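Local coordinates for protein activated BY transcription factor SSRB (Salmonella enterica, PDB 2WNW) that is a family 30 glycosyl hydrolase, built from a TIM barrel and a beta-sandwich domain and named for its activation by the transcription factor SsrB, at residues Leu85-Cys93 with Trp170-Tyr181; Phe95-Val103 with Leu114-Leu123. All coordinates share one frame; numbering follows the deposited sequence.

Contact 1. Residues Leu85-Cys93 with Trp170-Tyr181; sequences LARMPIQSC and WADIIINYLLEY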
loop_
_atom_site.group_PDB
_atom_site.type_symbol
_atom_site.label_atom_id
_atom_site.label_comp_id
_atom_site.label_asym_id
_atom_site.label_seq_id
_atom_site.Cartn_x
_atom_site.Cartn_y
_atom_site.Cartn_z
ATOM N N LEU A 85 -22.985 0.490 12.440
ATOM C CA LEU A 85 -23.051 -0.864 11.893
ATOM C C LEU A 85 -23.036 -1.874 13.034
ATOM O O LEU A 85 -22.668 -1.547 14.163
ATOM C CB LEU A 85 -21.842 -1.161 10.999
ATOM C CG LEU A 85 -21.569 -0.355 9.731
ATOM C CD1 LEU A 85 -20.313 -0.906 9.057
ATOM C CD2 LEU A 85 -22.760 -0.447 8.787
ATOM N N ALA A 86 -23.417 -3.107 12.724
ATOM C CA ALA A 86 -23.398 -4.178 13.707
ATOM C C ALA A 86 -23.538 -5.517 13.003
ATOM O O ALA A 86 -24.053 -5.598 11.886
ATOM C CB ALA A 86 -24.527 -4.000 14.722
ATOM N N ARG A 87 -23.054 -6.565 13.658
ATOM C CA ARG A 87 -23.161 -7.917 13.126
ATOM C C ARG A 87 -23.686 -8.759 14.276
ATOM O O ARG A 87 -23.361 -8.506 15.438
ATOM C CB ARG A 87 -21.793 -8.428 12.657
ATOM C CG ARG A 87 -21.793 -9.854 12.088
ATOM C CD ARG A 87 -20.615 -10.046 11.127
ATOM N NE ARG A 87 -20.465 -11.415 10.623
ATOM C CZ ARG A 87 -19.657 -12.333 11.154
ATOM N NH1 ARG A 87 -18.918 -12.047 12.222
ATOM N NH2 ARG A 87 -19.559 -13.534 10.599
ATOM N N MET A 88 -24.518 -9.738 13.953
ATOM C CA MET A 88 -25.090 -10.617 14.966
ATOM C C MET A 88 -25.243 -12.015 14.383
ATOM O O MET A 88 -25.340 -12.184 13.169
ATOM C CB MET A 88 -26.438 -10.067 15.436
ATOM C CG MET A 88 -27.399 -9.721 14.311
ATOM S SD MET A 88 -28.662 -8.585 14.903
ATOM C CE MET A 88 -29.722 -8.459 13.459
ATOM N N PRO A 89 -25.257 -13.038 15.246
ATOM C CA PRO A 89 -25.385 -14.423 14.805
ATOM C C PRO A 89 -26.798 -14.963 14.625
ATOM O O PRO A 89 -27.710 -14.634 15.389
ATOM C CB PRO A 89 -24.633 -15.182 15.890
ATOM C CG PRO A 89 -25.045 -14.431 17.121
ATOM C CD PRO A 89 -24.913 -12.977 16.682
ATOM N N ILE A 90 -26.956 -15.787 13.592
ATOM C CA ILE A 90 -28.211 -16.466 13.298
ATOM C C ILE A 90 -27.935 -17.824 13.949
ATOM O O ILE A 90 -27.170 -18.634 13.421
ATOM C CB ILE A 90 -28.428 -16.610 11.769
ATOM C CG1 ILE A 90 -28.556 -15.218 11.140
ATOM C CG2 ILE A 90 -29.671 -17.456 11.485
ATOM C CD1 ILE A 90 -28.701 -15.218 9.618
ATOM N N GLN A 91 -28.556 -18.037 15.108
ATOM C CA GLN A 91 -28.370 -19.223 15.946
ATOM C C GLN A 91 -27.042 -19.020 16.688
ATOM O O GLN A 91 -26.402 -17.981 16.541
ATOM C CB GLN A 91 -28.382 -20.524 15.127
ATOM C CG GLN A 91 -29.691 -20.713 14.351
ATOM C CD GLN A 91 -29.940 -22.141 13.893
ATOM O OE1 GLN A 91 -29.019 -22.853 13.481
ATOM N NE2 GLN A 91 -31.200 -22.556 13.937
ATOM N N SER A 92 -26.621 -19.998 17.479
ATOM C CA SER A 92 -25.407 -19.851 18.278
ATOM C C SER A 92 -24.041 -19.747 17.590
ATOM O O SER A 92 -23.821 -20.283 16.503
ATOM C CB SER A 92 -25.343 -20.986 19.301
ATOM O OG SER A 92 -25.315 -22.244 18.651
ATOM N N CYS A 93 -23.133 -19.028 18.249
ATOM C CA CYS A 93 -21.752 -18.885 17.807
ATOM C C CYS A 93 -20.976 -19.290 19.062
ATOM O O CYS A 93 -21.598 -19.657 20.062
ATOM C CB CYS A 93 -21.432 -17.439 17.381
ATOM S SG CYS A 93 -21.458 -16.176 18.669
ATOM N N TRP A 170 -32.995 -24.589 5.361
ATOM C CA TRP A 170 -32.122 -23.665 6.088
ATOM C C TRP A 170 -32.442 -22.243 5.632
ATOM O O TRP A 170 -32.521 -21.322 6.445
ATOM C CB TRP A 170 -30.650 -23.996 5.809
ATOM C CG TRP A 170 -29.627 -23.122 6.521
ATOM C CD1 TRP A 170 -28.438 -22.683 6.002
ATOM C CD2 TRP A 170 -29.674 -22.636 7.876
ATOM N NE1 TRP A 170 -27.746 -21.958 6.942
ATOM C CE2 TRP A 170 -28.477 -21.912 8.100
ATOM C CE3 TRP A 170 -30.606 -22.741 8.920
ATOM C CZ2 TRP A 170 -28.186 -21.297 9.325
ATOM C CZ3 TRP A 170 -30.317 -22.127 10.143
ATOM C CH2 TRP A 170 -29.115 -21.416 10.332
ATOM N N ALA A 171 -32.636 -22.065 4.327
ATOM C CA ALA A 171 -32.966 -20.747 3.801
ATOM C C ALA A 171 -34.287 -20.276 4.413
ATOM O O ALA A 171 -34.430 -19.103 4.760
ATOM C CB ALA A 171 -33.073 -20.793 2.286
ATOM N N ASP A 172 -35.248 -21.190 4.549
ATOM C CA ASP A 172 -36.542 -20.837 5.129
ATOM C C ASP A 172 -36.402 -20.421 6.592
ATOM O O ASP A 172 -37.111 -19.532 7.056
ATOM C CB ASP A 172 -37.539 -22.001 5.025
ATOM C CG ASP A 172 -38.047 -22.213 3.612
ATOM O OD1 ASP A 172 -38.013 -21.253 2.810
ATOM O OD2 ASP A 172 -38.500 -23.338 3.308
ATOM N N ILE A 173 -35.500 -21.072 7.321
ATOM C CA ILE A 173 -35.288 -20.720 8.721
ATOM C C ILE A 173 -34.725 -19.307 8.812
ATOM O O ILE A 173 -35.138 -18.524 9.669
ATOM C CB ILE A 173 -34.306 -21.685 9.412
ATOM C CG1 ILE A 173 -34.958 -23.060 9.565
ATOM C CG2 ILE A 173 -33.891 -21.126 10.778
ATOM C CD1 ILE A 173 -34.077 -24.070 10.244
ATOM N N ILE A 174 -33.783 -18.989 7.927
ATOM C CA ILE A 174 -33.176 -17.660 7.915
ATOM C C ILE A 174 -34.237 -16.599 7.635
ATOM O O ILE A 174 -34.204 -15.518 8.216
ATOM C CB ILE A 174 -32.038 -17.573 6.868
ATOM C CG1 ILE A 174 -30.871 -18.461 7.311
ATOM C CG2 ILE A 174 -31.570 -16.133 6.715
ATOM C CD1 ILE A 174 -29.753 -18.585 6.289
ATOM N N ILE A 175 -35.181 -16.903 6.751
ATOM C CA ILE A 175 -36.245 -15.947 6.463
ATOM C C ILE A 175 -37.086 -15.741 7.730
ATOM O O ILE A 175 -37.433 -14.612 8.075
ATOM C CB ILE A 175 -37.160 -16.437 5.316
ATOM C CG1 ILE A 175 -36.372 -16.486 4.003
ATOM C CG2 ILE A 175 -38.365 -15.511 5.175
ATOM C CD1 ILE A 175 -35.889 -15.123 3.512
ATOM N N ASN A 176 -37.405 -16.825 8.432
ATOM C CA ASN A 176 -38.195 -16.688 9.654
ATOM C C ASN A 176 -37.433 -15.919 10.726
ATOM O O ASN A 176 -38.031 -15.221 11.548
ATOM C CB ASN A 176 -38.636 -18.054 10.179
ATOM C CG ASN A 176 -39.916 -18.531 9.522
ATOM O OD1 ASN A 176 -39.894 -19.333 8.590
ATOM N ND2 ASN A 176 -41.046 -18.012 9.994
ATOM N N TYR A 177 -36.112 -16.051 10.713
ATOM C CA TYR A 177 -35.263 -15.320 11.645
ATOM C C TYR A 177 -35.488 -13.833 11.350
ATOM O O TYR A 177 -35.707 -13.030 12.258
ATOM C CB TYR A 177 -33.792 -15.685 11.399
ATOM C CG TYR A 177 -32.791 -14.695 11.963
ATOM C CD1 TYR A 177 -32.358 -14.781 13.285
ATOM C CD2 TYR A 177 -32.278 -13.670 11.166
ATOM C CE1 TYR A 177 -31.434 -13.872 13.801
ATOM C CE2 TYR A 177 -31.355 -12.755 11.672
ATOM C CZ TYR A 177 -30.938 -12.863 12.988
ATOM O OH TYR A 177 -30.019 -11.974 13.484
ATOM N N LEU A 178 -35.446 -13.479 10.067
ATOM C CA LEU A 178 -35.645 -12.093 9.651
ATOM C C LEU A 178 -37.040 -11.578 10.014
ATOM O O LEU A 178 -37.186 -10.445 10.470
ATOM C CB LEU A 178 -35.413 -11.950 8.142
ATOM C CG LEU A 178 -33.979 -12.162 7.637
ATOM C CD1 LEU A 178 -33.954 -12.118 6.115
ATOM C CD2 LEU A 178 -33.063 -11.090 8.219
ATOM N N LEU A 179 -38.063 -12.406 9.810
ATOM C CA LEU A 179 -39.432 -12.008 10.141
ATOM C C LEU A 179 -39.580 -11.841 11.650
ATOM O O LEU A 179 -40.219 -10.900 12.125
ATOM C CB LEU A 179 -40.426 -13.056 9.636
ATOM C CG LEU A 179 -40.468 -13.221 8.117
ATOM C CD1 LEU A 179 -41.397 -14.359 7.749
ATOM C CD2 LEU A 179 -40.924 -11.916 7.477
ATOM N N GLU A 180 -38.985 -12.765 12.396
ATOM C CA GLU A 180 -39.017 -12.732 13.858
ATOM C C GLU A 180 -38.430 -11.418 14.373
ATOM O O GLU A 180 -39.041 -10.729 15.193
ATOM C CB GLU A 180 -38.226 -13.923 14.410
ATOM C CG GLU A 180 -37.745 -13.798 15.853
ATOM C CD GLU A 180 -38.872 -13.624 16.856
ATOM O OE1 GLU A 180 -40.018 -14.025 16.562
ATOM O OE2 GLU A 180 -38.599 -13.093 17.955
ATOM N N TYR A 181 -37.245 -11.065 13.887
ATOM C CA TYR A 181 -36.612 -9.827 14.314
ATOM C C TYR A 181 -37.390 -8.587 13.873
ATOM O O TYR A 181 -37.471 -7.609 14.614
ATOM C CB TYR A 181 -35.163 -9.770 13.812
ATOM C CG TYR A 181 -34.189 -10.494 14.726
ATOM C CD1 TYR A 181 -33.054 -9.850 15.219
ATOM C CD2 TYR A 181 -34.429 -11.806 15.136
ATOM C CE1 TYR A 181 -32.184 -10.495 16.105
ATOM C CE2 TYR A 181 -33.570 -12.457 16.019
ATOM C CZ TYR A 181 -32.450 -11.798 16.500
ATOM O OH TYR A 181 -31.606 -12.437 17.380
HETATM O O HOH W 1 -28.984 -12.332 16.008
#

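Contact 2. Residues Phe95-Val103 with Leu114-Leu123; sequences FSLGNYAYV and LSFSRDEAHL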
loop_
_atom_site.group_PDB
_atom_site.type_symbol
_atom_site.label_atom_id
_atom_site.label_comp_id
_atom_site.label_asym_id
_atom_site.label_seq_id
_atom_site.Cartn_x
_atom_site.Cartn_y
_atom_site.Cartn_z
ATOM N N PHE A 95 -19.463 -17.495 21.180
ATOM C CA PHE A 95 -19.773 -16.597 22.277
ATOM C C PHE A 95 -21.248 -16.696 22.653
ATOM O O PHE A 95 -22.037 -15.763 22.464
ATOM C CB PHE A 95 -19.375 -15.158 21.935
ATOM C CG PHE A 95 -17.919 -14.880 22.173
ATOM C CD1 PHE A 95 -16.976 -15.083 21.164
ATOM C CD2 PHE A 95 -17.482 -14.495 23.435
ATOM C CE1 PHE A 95 -15.612 -14.910 21.417
ATOM C CE2 PHE A 95 -16.127 -14.320 23.698
ATOM C CZ PHE A 95 -15.188 -14.529 22.687
ATOM N N SER A 96 -21.599 -17.864 23.182
ATOM C CA SER A 96 -22.955 -18.167 23.624
ATOM C C SER A 96 -22.808 -19.037 24.864
ATOM O O SER A 96 -21.727 -19.561 25.133
ATOM C CB SER A 96 -23.713 -18.948 22.547
ATOM O OG SER A 96 -23.785 -18.224 21.331
ATOM N N LEU A 97 -23.889 -19.183 25.620
ATOM C CA LEU A 97 -23.856 -20.005 26.822
ATOM C C LEU A 97 -23.751 -21.469 26.403
ATOM O O LEU A 97 -23.390 -22.334 27.197
ATOM C CB LEU A 97 -25.122 -19.775 27.650
ATOM C CG LEU A 97 -25.334 -18.344 28.155
ATOM C CD1 LEU A 97 -26.652 -18.251 28.911
ATOM C CD2 LEU A 97 -24.173 -17.938 29.056
ATOM N N GLY A 98 -24.064 -21.726 25.137
ATOM C CA GLY A 98 -24.008 -23.071 24.594
ATOM C C GLY A 98 -24.653 -23.078 23.220
ATOM O O GLY A 98 -25.128 -22.040 22.761
ATOM N N ASN A 99 -24.671 -24.230 22.558
ATOM C CA ASN A 99 -25.276 -24.328 21.229
ATOM C C ASN A 99 -26.786 -24.156 21.322
ATOM O O ASN A 99 -27.403 -24.573 22.299
ATOM C CB ASN A 99 -25.003 -25.698 20.601
ATOM C CG ASN A 99 -23.529 -25.952 20.343
ATOM O OD1 ASN A 99 -22.917 -25.335 19.465
ATOM N ND2 ASN A 99 -22.954 -26.872 21.104
ATOM N N TYR A 100 -27.377 -23.538 20.305
ATOM C CA TYR A 100 -28.826 -23.369 20.245
ATOM C C TYR A 100 -29.253 -23.105 18.809
ATOM O O TYR A 100 -28.535 -22.454 18.046
ATOM C CB TYR A 100 -29.314 -22.247 21.186
ATOM C CG TYR A 100 -28.899 -20.832 20.835
ATOM C CD1 TYR A 100 -29.559 -20.112 19.835
ATOM C CD2 TYR A 100 -27.852 -20.210 21.510
ATOM C CE1 TYR A 100 -29.181 -18.805 19.517
ATOM C CE2 TYR A 100 -27.464 -18.907 21.200
ATOM C CZ TYR A 100 -28.129 -18.212 20.202
ATOM O OH TYR A 100 -27.717 -16.936 19.878
ATOM N N ALA A 101 -30.408 -23.650 18.435
ATOM C CA ALA A 101 -30.946 -23.483 17.087
ATOM C C ALA A 101 -32.422 -23.129 17.197
ATOM O O ALA A 101 -33.036 -23.326 18.245
ATOM C CB ALA A 101 -30.770 -24.768 16.285
ATOM N N TYR A 102 -32.996 -22.617 16.113
ATOM C CA TYR A 102 -34.401 -22.221 16.112
ATOM C C TYR A 102 -35.353 -23.403 15.924
ATOM O O TYR A 102 -36.556 -23.285 16.146
ATOM C CB TYR A 102 -34.614 -21.156 15.037
ATOM C CG TYR A 102 -33.697 -19.965 15.231
ATOM C CD1 TYR A 102 -33.059 -19.365 14.147
ATOM C CD2 TYR A 102 -33.462 -19.444 16.505
ATOM C CE1 TYR A 102 -32.205 -18.277 14.325
ATOM C CE2 TYR A 102 -32.611 -18.353 16.695
ATOM C CZ TYR A 102 -31.987 -17.776 15.600
ATOM O OH TYR A 102 -31.149 -16.695 15.774
ATOM N N VAL A 103 -34.799 -24.539 15.515
ATOM C CA VAL A 103 -35.565 -25.771 15.332
ATOM C C VAL A 103 -34.575 -26.905 15.612
ATOM O O VAL A 103 -33.447 -26.880 15.121
ATOM C CB VAL A 103 -36.146 -25.880 13.894
ATOM C CG1 VAL A 103 -35.027 -25.963 12.870
ATOM C CG2 VAL A 103 -37.049 -27.099 13.797
ATOM N N LEU A 114 -40.907 -23.439 15.510
ATOM C CA LEU A 114 -39.617 -22.789 15.715
ATOM C C LEU A 114 -39.630 -22.083 17.064
ATOM O O LEU A 114 -40.694 -21.797 17.611
ATOM C CB LEU A 114 -39.368 -21.747 14.619
ATOM C CG LEU A 114 -39.604 -22.133 13.156
ATOM C CD1 LEU A 114 -39.228 -20.957 12.263
ATOM C CD2 LEU A 114 -38.785 -23.359 12.796
ATOM N N SER A 115 -38.450 -21.799 17.599
ATOM C CA SER A 115 -38.360 -21.100 18.871
ATOM C C SER A 115 -37.272 -20.039 18.849
ATOM O O SER A 115 -36.114 -20.327 18.552
ATOM C CB SER A 115 -38.083 -22.073 20.016
ATOM O OG SER A 115 -37.897 -21.358 21.228
ATOM N N PHE A 116 -37.660 -18.809 19.169
ATOM C CA PHE A 116 -36.735 -17.683 19.208
ATOM C C PHE A 116 -36.699 -17.102 20.618
ATOM O O PHE A 116 -36.113 -16.044 20.843
ATOM C CB PHE A 116 -37.186 -16.595 18.233
ATOM C CG PHE A 116 -37.074 -16.986 16.789
ATOM C CD1 PHE A 116 -35.849 -16.939 16.136
ATOM C CD2 PHE A 116 -38.196 -17.403 16.081
ATOM C CE1 PHE A 116 -35.741 -17.299 14.795
ATOM C CE2 PHE A 116 -38.096 -17.768 14.738
ATOM C CZ PHE A 116 -36.866 -17.715 14.095
ATOM N N SER A 117 -37.326 -17.795 21.565
ATOM C CA SER A 117 -37.380 -17.315 22.944
ATOM C C SER A 117 -35.999 -16.980 23.505
ATOM O O SER A 117 -35.833 -15.992 24.222
ATOM C CB SER A 117 -38.072 -18.350 23.839
ATOM O OG SER A 117 -37.362 -19.577 23.850
ATOM N N ARG A 118 -35.008 -17.795 23.168
ATOM C CA ARG A 118 -33.657 -17.569 23.652
ATOM C C ARG A 118 -33.087 -16.240 23.153
ATOM O O ARG A 118 -32.497 -15.481 23.927
ATOM C CB ARG A 118 -32.760 -18.728 23.234
ATOM C CG ARG A 118 -31.385 -18.669 23.839
ATOM C CD ARG A 118 -30.839 -20.062 24.061
ATOM N NE ARG A 118 -29.437 -20.026 24.460
ATOM C CZ ARG A 118 -28.746 -21.092 24.846
ATOM N NH1 ARG A 118 -29.334 -22.282 24.894
ATOM N NH2 ARG A 118 -27.465 -20.971 25.164
ATOM N N ASP A 119 -33.259 -15.953 21.865
ATOM C CA ASP A 119 -32.771 -14.693 21.320
ATOM C C ASP A 119 -33.568 -13.532 21.911
ATOM O O ASP A 119 -33.034 -12.440 22.112
ATOM C CB ASP A 119 -32.905 -14.658 19.792
ATOM C CG ASP A 119 -31.853 -15.500 19.087
ATOM O OD1 ASP A 119 -31.585 -15.229 17.898
ATOM O OD2 ASP A 119 -31.299 -16.430 19.709
ATOM N N GLU A 120 -34.847 -13.770 22.191
ATOM C CA GLU A 120 -35.706 -12.727 22.744
ATOM C C GLU A 120 -35.275 -12.292 24.139
ATOM O O GLU A 120 -35.469 -11.143 24.532
ATOM C CB GLU A 120 -37.166 -13.205 22.773
ATOM C CG GLU A 120 -37.675 -13.641 21.407
ATOM C CD GLU A 120 -39.147 -14.011 21.398
ATOM O OE1 GLU A 120 -39.613 -14.642 22.368
ATOM O OE2 GLU A 120 -39.831 -13.685 20.406
ATOM N N ALA A 121 -34.672 -13.206 24.885
ATOM C CA ALA A 121 -34.239 -12.883 26.234
ATOM C C ALA A 121 -32.788 -12.416 26.320
ATOM O O ALA A 121 -32.454 -11.561 27.140
ATOM C CB ALA A 121 -34.445 -14.089 27.138
ATOM N N HIS A 122 -31.933 -12.962 25.460
ATOM C CA HIS A 122 -30.509 -12.639 25.499
ATOM C C HIS A 122 -29.959 -11.638 24.485
ATOM O O HIS A 122 -29.002 -10.922 24.782
ATOM C CB HIS A 122 -29.708 -13.936 25.394
ATOM C CG HIS A 122 -29.976 -14.899 26.509
ATOM N ND1 HIS A 122 -29.604 -16.224 26.452
ATOM C CD2 HIS A 122 -30.566 -14.725 27.715
ATOM C CE1 HIS A 122 -29.953 -16.827 27.576
ATOM N NE2 HIS A 122 -30.539 -15.938 28.359
ATOM N N LEU A 123 -30.551 -11.586 23.297
ATOM C CA LEU A 123 -30.060 -10.684 22.261
ATOM C C LEU A 123 -30.900 -9.446 21.998
ATOM O O LEU A 123 -30.380 -8.334 21.970
ATOM C CB LEU A 123 -29.893 -11.445 20.942
ATOM C CG LEU A 123 -28.677 -12.363 20.824
ATOM C CD1 LEU A 123 -28.851 -13.305 19.651
ATOM C CD2 LEU A 123 -27.427 -11.515 20.654
HETATM O O HOH W 2 -28.780 -15.980 17.703
HETATM O O HOH W 3 -33.854 -20.954 20.286
#

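Contact 1. Residues Leu85-Cys93 with Trp170-Tyr181
One water is gripped by three groups from the two segments: the backbone O of Pro89, the OH of Tyr177 and the OH of Tyr181. It donates to Pro89 O at 2.7 Å and to Tyr181 OH at 3.0 Å, while Tyr177 OH lies 2.8 Å from it. Tyr181 OH is also hydrogen-bonded to Asp119.

The rest of the contact is mainly apolar and aromatic. Ile90 lays its CG1 over one face of the Tyr177 ring, 3.9 Å from the centroid and only 15° off the normal, a CH-pi contact. The opposite face is met by Tyr181 CD2, so the phenol is held between a strand side chain and a neighbour in its own helix. Tyr177 reaches this slot because its CG stands anti to the backbone N (chi1 161°), sending the ring across to the strand. CG2 of Ile90, the second branch, meets Trp170 CH2 at 4.2 Å, while CD1 at the end of the CG1 arm touches Ile174 CG2. Met88, extended beyond CG, runs past the Tyr177 hydroxyl, which its CE approaches to 3.5 Å. Its SD is 5.4 Å from the Tyr181 ring centroid, an oblique Met-aromatic contact.

The pairing is that of a beta/alpha barrel. Strand 85-90, second in the barrel, is flanked by helix 167-183, which follows the third strand, 138-143, and also packs on it through Tyr177 and Trp170. The short-segment axes approach to 10.6 Å.

No direct hydrogen bond joins strand and helix, so apolar and aromatic packing holds them together, and the water supplies a partner for the buried Pro89 carbonyl.

Contact 2. Residues Phe95-Val103 with Leu114-Leu123
Tyr100 crosses Arg118 from its CB outward. CB lies 3.7 Å from Arg118 NH1, and farther along the ring CD2 comes within 3.4 Å of Arg118 NE, over one face of the guanidinium. Ring and guanidinium planes differ by 29°, so the guanidinium is tilted against the ring, with no parallel stack, and Arg118 CG also lies over a face of the phenol. A chi1 of 67°, which puts CG between the backbone N and carbonyl carbon, turns the ring onto this arginine. The charge of Arg118 is paired outside the contact, NH2 forming a salt bridge with Glu54 of helix 54-61. On the other flank of the ring, CE1 is 3.2 Å from Asp119 OD2. At the tip, Tyr100 OH lies 3.8 Å from Leu123 CD1. A water sits 2.6 Å from Tyr100 OH.

The segments belong to the long beta-alpha connection that follows barrel strand 85-90: an irregular loop, 95-103, folds back on the short helix 117-122, beyond the C-terminal end of the strand.

Tyr102 makes a direct side-chain hydrogen bond. Its OH donates to Asp119 OD1 at 2.6 Å, coming from the syn side but tilted out of the carboxylate plane, and accepts from the backbone N of Gln91. Phe116 CE1 sits 3.3 Å above the Tyr102 ring plane, over its centre, with the two rings inclined at 41°. The backbone of Tyr102 is held as well: Ser115 N donates to its carbonyl O at 2.8 Å, on a lone pair in the carbonyl plane. Another water donates to both Ala101 O and Ser115 O.

Contact 1 is wholly buried between the barrel and its helical layer, joining strand 85-90 to helix 167-183, whereas contact 2 is partly buried, with Leu97 and Ser115 exposed. Their chemistry differs accordingly: the deeper one relies on apolar and aromatic packing and has no direct hydrogen bond, only a water bridge, while the outer one combines direct hydrogen bonds with bridging waters, a carboxylate and an arginine laid against a tyrosine. They share no segment, but the chain runs from 85-93 almost directly into 95-103, and their centres are 11 Å apart. Asp119 serves both contacts, linking the short helix 117-122 to helix 167-183.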